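Local coordinates for glycosyl hydrolase (Streptomyces cattleya, PDB 7LR8), which probably hydrolyses the Manβ1-4GlcNAc linkage of N-glycan core fragments, as a family GH5 glycoside hydrolase, at residues 40-45 and 87-92. The protein carries 1 engineered substitution. Residues are numbered along the deposited sequence; the frame is centred on the assembly and turned at random.
Sequences ADLDSV and RGLDVN
R87 NE donates to D43 OD1 at 2.7 Å, with an N-H...O angle of 155°, a hydrogen bond within a salt bridge between helix 35-46 and the turn before strand 90-94. The oxygen lies near the guanidinium plane, whereas NE meets it from above the carboxylate plane; the two planes are 29° apart. A water accepts from R87 NH2 at 3.1 Å, while NH1 is held by A83 O. A bend at chi2 (149°) carries the arginine chain across the helix, with CD 3.6 Å from L42 CB, beside the ion pair. An alanine in place of R87 would probably leave D43 without its charged mate and uncover L42 CB. Deeper in, L89 CD1 packs 4.2 Å from L42 CD2 and equally far from V45 CG1, with the backbone L42 O just as near. G88, with positive phi, is the C-prime residue of the Schellman motif ending helix 71-86, from which the chain enters strand 90-94. That strand runs parallel between 52-55 and 145-152 in the (beta/alpha)8 barrel of GH5 enzymes; L42 and L89 both touch A84 of helix 71-86, and L89 also reaches V53, which ties helices 35-46 and 71-86 to the barrel wall.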
loop_
_atom_site.group_PDB
_atom_site.type_symbol
_atom_site.label_atom_id
_atom_site.label_comp_id
_atom_site.label_asym_id
_atom_site.label_seq_id
_atom_site.Cartn_x
_atom_site.Cartn_y
_atom_site.Cartn_z
ATOM N N ALA B 40 9.460 -24.725 -10.793
ATOM C CA ALA B 40 8.501 -25.824 -10.709
ATOM C C ALA B 40 7.132 -25.396 -11.226
ATOM O O ALA B 40 6.449 -26.169 -11.909
ATOM C CB ALA B 40 8.405 -26.322 -9.269
ATOM N N ASP B 41 6.714 -24.162 -10.898
ATOM C CA ASP B 41 5.485 -23.601 -11.453
ATOM C C ASP B 41 5.521 -23.605 -12.975
ATOM O O ASP B 41 4.587 -24.090 -13.634
ATOM C CB ASP B 41 5.282 -22.164 -10.957
ATOM C CG ASP B 41 4.736 -22.082 -9.535
ATOM O OD1 ASP B 41 4.383 -23.126 -8.943
ATOM O OD2 ASP B 41 4.649 -20.940 -9.027
ATOM N N LEU B 42 6.592 -23.050 -13.551
ATOM C CA LEU B 42 6.691 -22.956 -15.002
ATOM C C LEU B 42 6.851 -24.334 -15.639
ATOM O O LEU B 42 6.362 -24.557 -16.750
ATOM C CB LEU B 42 7.838 -22.014 -15.388
ATOM C CG LEU B 42 7.646 -20.576 -14.873
ATOM C CD1 LEU B 42 8.820 -19.676 -15.251
ATOM C CD2 LEU B 42 6.335 -19.982 -15.368
ATOM N N ASP B 43 7.492 -25.280 -14.944
ATOM C CA ASP B 43 7.519 -26.658 -15.429
ATOM C C ASP B 43 6.109 -27.181 -15.664
ATOM O O ASP B 43 5.828 -27.821 -16.685
ATOM C CB ASP B 43 8.230 -27.570 -14.432
ATOM C CG ASP B 43 9.722 -27.467 -14.500
ATOM O OD1 ASP B 43 10.251 -26.882 -15.469
ATOM O OD2 ASP B 43 10.366 -27.992 -13.573
ATOM N N SER B 44 5.205 -26.923 -14.717
ATOM C CA SER B 44 3.862 -27.471 -14.839
ATOM C C SER B 44 3.076 -26.763 -15.932
ATOM O O SER B 44 2.140 -27.344 -16.497
ATOM C CB SER B 44 3.125 -27.397 -13.490
ATOM O OG SER B 44 2.862 -26.066 -13.094
ATOM N N VAL B 45 3.443 -25.521 -16.243
ATOM C CA VAL B 45 2.806 -24.777 -17.324
ATOM C C VAL B 45 3.288 -25.279 -18.678
ATOM O O VAL B 45 2.488 -25.518 -19.595
ATOM C CB VAL B 45 3.088 -23.273 -17.150
ATOM C CG1 VAL B 45 2.718 -22.493 -18.405
ATOM C CG2 VAL B 45 2.348 -22.741 -15.916
ATOM N N ARG B 87 12.104 -22.761 -20.654
ATOM C CA ARG B 87 10.986 -23.677 -20.809
ATOM C C ARG B 87 10.149 -23.359 -22.035
ATOM O O ARG B 87 9.046 -23.894 -22.178
ATOM C CB ARG B 87 10.131 -23.658 -19.538
ATOM C CG ARG B 87 10.856 -24.318 -18.369
ATOM C CD ARG B 87 10.531 -23.755 -16.977
ATOM N NE ARG B 87 11.348 -24.483 -16.010
ATOM C CZ ARG B 87 12.594 -24.156 -15.695
ATOM N NH1 ARG B 87 13.157 -23.083 -16.234
ATOM N NH2 ARG B 87 13.276 -24.897 -14.834
ATOM N N GLY B 88 10.662 -22.517 -22.932
ATOM C CA GLY B 88 9.949 -22.201 -24.152
ATOM C C GLY B 88 8.763 -21.289 -23.944
ATOM O O GLY B 88 7.818 -21.324 -24.737
ATOM N N LEU B 89 8.788 -20.467 -22.893
ATOM C CA LEU B 89 7.707 -19.538 -22.587
ATOM C C LEU B 89 8.229 -18.121 -22.798
ATOM O O LEU B 89 9.145 -17.682 -22.094
ATOM C CB LEU B 89 7.205 -19.728 -21.158
ATOM C CG LEU B 89 6.763 -21.156 -20.828
ATOM C CD1 LEU B 89 6.588 -21.308 -19.324
ATOM C CD2 LEU B 89 5.469 -21.479 -21.564
ATOM N N ASP B 90 7.684 -17.432 -23.795
ATOM C CA ASP B 90 7.915 -16.002 -23.931
ATOM C C ASP B 90 7.152 -15.244 -22.840
ATOM O O ASP B 90 6.214 -15.767 -22.245
ATOM C CB ASP B 90 7.480 -15.536 -25.315
ATOM C CG ASP B 90 8.251 -16.225 -26.423
ATOM O OD1 ASP B 90 9.470 -16.421 -26.253
ATOM O OD2 ASP B 90 7.647 -16.579 -27.463
ATOM N N VAL B 91 7.574 -14.008 -22.562
ATOM C CA VAL B 91 7.099 -13.284 -21.383
ATOM C C VAL B 91 6.571 -11.908 -21.778
ATOM O O VAL B 91 7.301 -11.098 -22.365
ATOM C CB VAL B 91 8.203 -13.137 -20.322
ATOM C CG1 VAL B 91 7.713 -12.233 -19.154
ATOM C CG2 VAL B 91 8.619 -14.500 -19.809
ATOM N N ASN B 92 5.316 -11.634 -21.421
ATOM C CA ASN B 92 4.778 -10.280 -21.404
ATOM C C ASN B 92 4.750 -9.797 -19.959
ATOM O O ASN B 92 4.285 -10.519 -19.077
ATOM C CB ASN B 92 3.371 -10.234 -22.006
ATOM C CG ASN B 92 2.584 -9.014 -21.555
ATOM O OD1 ASN B 92 2.048 -8.979 -20.442
ATOM N ND2 ASN B 92 2.525 -8.000 -22.408
HETATM O O HOH W 1 12.545 -27.087 -12.815
#